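Functional macrophage inflammatory protein 1-alpha homolog (Human herpesvirus 8, PDB 1ZXT) is a viral CC chemokine homologue that binds CC chemokine receptors and probably signals through them in the manner of host chemokines. Local coordinates at residues A[16-22]-A[58-62]. Residues are numbered along the deposited sequence; the frame is centred on the assembly and turned at random.
Sequences QQHPPPV and WVRQL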
ATOM      1  N   GLN A  16      -7.012  -6.063   0.023  1.00 29.17           N
ATOM      2  CA  GLN A  16      -7.089  -6.898  -1.206  1.00 30.73           C
ATOM      3  C   GLN A  16      -6.372  -8.239  -0.976  1.00 32.27           C
ATOM      4  O   GLN A  16      -5.186  -8.257  -0.781  1.00 31.70           O
ATOM      5  CB  GLN A  16      -6.590  -6.217  -2.456  1.00 30.94           C
ATOM      6  CG  GLN A  16      -6.731  -7.097  -3.735  1.00 28.01           C
ATOM      7  CD  GLN A  16      -6.606  -6.368  -5.125  1.00 34.32           C
ATOM      8  OE1 GLN A  16      -7.168  -5.284  -5.284  1.00 37.53           O
ATOM      9  NE2 GLN A  16      -5.891  -6.984  -6.132  1.00 29.41           N
ATOM     10  N   GLN A  17      -7.157  -9.317  -1.030  1.00 31.18           N
ATOM     11  CA  GLN A  17      -6.663 -10.654  -0.785  1.00 33.99           C
ATOM     12  C   GLN A  17      -5.988 -11.309  -1.970  1.00 32.87           C
ATOM     13  O   GLN A  17      -5.149 -12.179  -1.778  1.00 33.07           O
ATOM     14  CB  GLN A  17      -7.794 -11.544  -0.347  1.00 34.86           C
ATOM     15  CG  GLN A  17      -8.404 -11.086   0.965  1.00 41.91           C
ATOM     16  CD  GLN A  17      -7.406 -11.163   2.105  1.00 46.29           C
ATOM     17  OE1 GLN A  17      -6.868 -12.266   2.389  1.00 49.32           O
ATOM     18  NE2 GLN A  17      -7.167 -10.023   2.784  1.00 47.79           N
ATOM     19  N   HIS A  18      -6.357 -10.924  -3.196  1.00 33.78           N
ATOM     20  CA  HIS A  18      -5.820 -11.534  -4.393  1.00 32.69           C
ATOM     21  C   HIS A  18      -4.873 -10.576  -5.026  1.00 30.58           C
ATOM     22  O   HIS A  18      -5.224  -9.419  -5.238  1.00 29.20           O
ATOM     23  CB  HIS A  18      -6.929 -11.881  -5.380  1.00 33.66           C
ATOM     24  CG  HIS A  18      -8.086 -12.563  -4.744  1.00 37.43           C
ATOM     25  ND1 HIS A  18      -9.092 -11.862  -4.111  1.00 43.87           N
ATOM     26  CD2 HIS A  18      -8.358 -13.876  -4.573  1.00 40.66           C
ATOM     27  CE1 HIS A  18      -9.963 -12.724  -3.616  1.00 42.83           C
ATOM     28  NE2 HIS A  18      -9.553 -13.952  -3.908  1.00 40.05           N
ATOM     29  N   PRO A  19      -3.657 -11.040  -5.259  1.00 29.18           N
ATOM     30  CA  PRO A  19      -2.626 -10.264  -5.926  1.00 28.62           C
ATOM     31  C   PRO A  19      -3.068  -9.598  -7.207  1.00 28.47           C
ATOM     32  O   PRO A  19      -3.675 -10.261  -8.070  1.00 27.93           O
ATOM     33  CB  PRO A  19      -1.547 -11.295  -6.210  1.00 28.25           C
ATOM     34  CG  PRO A  19      -1.746 -12.358  -5.236  1.00 28.73           C
ATOM     35  CD  PRO A  19      -3.189 -12.406  -4.931  1.00 29.41           C
ATOM     36  N   PRO A  20      -2.781  -8.299  -7.337  1.00 28.04           N
ATOM     37  CA  PRO A  20      -2.977  -7.589  -8.609  1.00 27.22           C
ATOM     38  C   PRO A  20      -1.952  -7.985  -9.656  1.00 26.47           C
ATOM     39  O   PRO A  20      -0.874  -8.496  -9.284  1.00 26.72           O
ATOM     40  CB  PRO A  20      -2.803  -6.070  -8.230  1.00 27.71           C
ATOM     41  CG  PRO A  20      -2.011  -6.077  -6.986  1.00 28.58           C
ATOM     42  CD  PRO A  20      -2.378  -7.376  -6.236  1.00 27.35           C
ATOM     43  N   PRO A  21      -2.211  -7.663 -10.933  1.00 25.68           N
ATOM     44  CA  PRO A  21      -1.223  -7.810 -11.953  1.00 27.06           C
ATOM     45  C   PRO A  21      -0.024  -6.862 -11.767  1.00 28.91           C
ATOM     46  O   PRO A  21      -0.172  -5.643 -11.748  1.00 30.07           O
ATOM     47  CB  PRO A  21      -1.966  -7.368 -13.211  1.00 24.46           C
ATOM     48  CG  PRO A  21      -3.305  -6.929 -12.849  1.00 28.01           C
ATOM     49  CD  PRO A  21      -3.446  -7.112 -11.479  1.00 24.44           C
ATOM     50  N   VAL A  22       1.151  -7.438 -11.709  1.00 29.09           N
ATOM     51  CA  VAL A  22       2.362  -6.699 -11.503  1.00 29.60           C
ATOM     52  C   VAL A  22       2.500  -5.614 -12.586  1.00 28.39           C
ATOM     53  O   VAL A  22       2.992  -4.547 -12.304  1.00 26.07           O
ATOM     54  CB  VAL A  22       3.607  -7.612 -11.602  1.00 32.70           C
ATOM     55  CG1 VAL A  22       4.831  -6.842 -11.116  1.00 36.33           C
ATOM     56  CG2 VAL A  22       3.423  -8.958 -10.814  1.00 35.47           C
ATOM     57  N   TRP A  58       3.264 -12.679  -0.077  1.00 28.25           N
ATOM     58  CA  TRP A  58       3.126 -12.228  -1.459  1.00 28.14           C
ATOM     59  C   TRP A  58       3.159 -10.673  -1.597  1.00 27.63           C
ATOM     60  O   TRP A  58       3.650 -10.114  -2.558  1.00 26.46           O
ATOM     61  CB  TRP A  58       1.914 -12.852  -2.156  1.00 28.58           C
ATOM     62  CG  TRP A  58       0.591 -12.422  -1.701  1.00 29.28           C
ATOM     63  CD1 TRP A  58      -0.242 -13.082  -0.830  1.00 30.18           C
ATOM     64  CD2 TRP A  58      -0.108 -11.198  -2.063  1.00 28.76           C
ATOM     65  NE1 TRP A  58      -1.408 -12.363  -0.649  1.00 31.33           N
ATOM     66  CE2 TRP A  58      -1.356 -11.216  -1.396  1.00 25.46           C
ATOM     67  CE3 TRP A  58       0.185 -10.123  -2.892  1.00 25.67           C
ATOM     68  CZ2 TRP A  58      -2.305 -10.219  -1.572  1.00 27.16           C
ATOM     69  CZ3 TRP A  58      -0.734  -9.130  -3.051  1.00 26.07           C
ATOM     70  CH2 TRP A  58      -1.980  -9.168  -2.372  1.00 25.95           C
ATOM     71  N   VAL A  59       2.651  -9.983  -0.622  1.00 27.64           N
ATOM     72  CA  VAL A  59       2.701  -8.506  -0.632  1.00 29.39           C
ATOM     73  C   VAL A  59       4.147  -7.979  -0.438  1.00 30.67           C
ATOM     74  O   VAL A  59       4.565  -7.036  -1.109  1.00 33.07           O
ATOM     75  CB  VAL A  59       1.822  -7.887   0.482  1.00 27.84           C
ATOM     76  CG1 VAL A  59       1.893  -6.351   0.520  1.00 26.70           C
ATOM     77  CG2 VAL A  59       0.358  -8.250   0.349  1.00 30.85           C
ATOM     78  N   ARG A  60       4.892  -8.591   0.478  1.00 30.51           N
ATOM     79  CA  ARG A  60       6.279  -8.225   0.648  1.00 32.85           C
ATOM     80  C   ARG A  60       7.061  -8.456  -0.617  1.00 32.72           C
ATOM     81  O   ARG A  60       8.034  -7.761  -0.900  1.00 34.84           O
ATOM     82  CB  ARG A  60       6.910  -9.041   1.769  1.00 33.32           C
ATOM     83  CG  ARG A  60       6.446  -8.652   3.128  1.00 37.19           C
ATOM     84  CD  ARG A  60       7.191  -9.403   4.217  1.00 42.35           C
ATOM     85  NE  ARG A  60       6.233  -9.945   5.172  1.00 50.18           N
ATOM     86  CZ  ARG A  60       5.928 -11.235   5.312  1.00 54.62           C
ATOM     87  NH1 ARG A  60       6.526 -12.198   4.603  1.00 53.88           N
ATOM     88  NH2 ARG A  60       5.030 -11.573   6.223  1.00 58.25           N
ATOM     89  N   GLN A  61       6.711  -9.492  -1.369  1.00 33.15           N
ATOM     90  CA  GLN A  61       7.484  -9.811  -2.564  1.00 33.92           C
ATOM     91  C   GLN A  61       7.222  -8.804  -3.637  1.00 34.00           C
ATOM     92  O   GLN A  61       8.135  -8.429  -4.349  1.00 33.99           O
ATOM     93  CB  GLN A  61       7.155 -11.200  -3.062  1.00 34.61           C
ATOM     94  CG  GLN A  61       7.604 -12.273  -2.119  1.00 38.92           C
ATOM     95  CD  GLN A  61       7.249 -13.662  -2.677  1.00 45.68           C
ATOM     96  OE1 GLN A  61       7.844 -14.117  -3.681  1.00 50.71           O
ATOM     97  NE2 GLN A  61       6.259 -14.327  -2.041  1.00 46.40           N
ATOM     98  N   LEU A  62       5.974  -8.350  -3.768  1.00 33.63           N
ATOM     99  CA  LEU A  62       5.669  -7.254  -4.707  1.00 33.81           C
ATOM    100  C   LEU A  62       6.346  -5.973  -4.287  1.00 33.32           C
ATOM    101  O   LEU A  62       6.861  -5.232  -5.118  1.00 34.44           O
ATOM    102  CB  LEU A  62       4.183  -7.019  -4.827  1.00 33.84           C
ATOM    103  CG  LEU A  62       3.354  -8.056  -5.568  1.00 32.27           C
ATOM    104  CD1 LEU A  62       1.918  -7.702  -5.397  1.00 33.21           C
ATOM    105  CD2 LEU A  62       3.750  -8.187  -7.060  1.00 33.41           C
TER
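Pro-19 lies flat over one face of the Trp-58 indole. Its CG sits 3.8 Å from the centroid of the six-membered ring of Trp-58, only 13° off the ring normal, a CH-pi contact. The backbone adds to the cover, with Pro-19 CA 3.6 Å from Trp-58 CZ3. The Trp-58 side chain leaves the helix with CG between the backbone N and the carbonyl carbon (chi1 69°), which carries the indole across to the 16-22 loop. On the opposite face, Val-59 CG2 packs near the rim, so the indole is held between the loop proline and its own helix neighbour. Gln-16 O meets the ring edge, 3.6 Å from Trp-58 CZ2, and Gln-17 O approaches the same carbon obliquely.

This is the chemokine fold: the N-loop, which follows the cysteine motif, and the start of the 3-10 turn after it pack against the C-terminal helix 57-64, which lies across the three-stranded antiparallel sheet.

Leu-62, one turn on from Trp-58, places CD1 at the indole edge. Its CD2 meets Val-22 CG2 at 3.8 Å. Pro-20 is buried, with CD 4.0 Å from Trp-58 CZ3, and its side chain crosses the indole at about a right angle; it also touches Leu-25, Leu-42 and Ile-50 of the sheet. No hydrogen bond joins 16-22 to 58-62. Gln-16 NE2 donates to His-18 O at 2.7 Å, nearly in line with the carbonyl, which ties the Gln-16 side chain to the backbone just ahead of Pro-19.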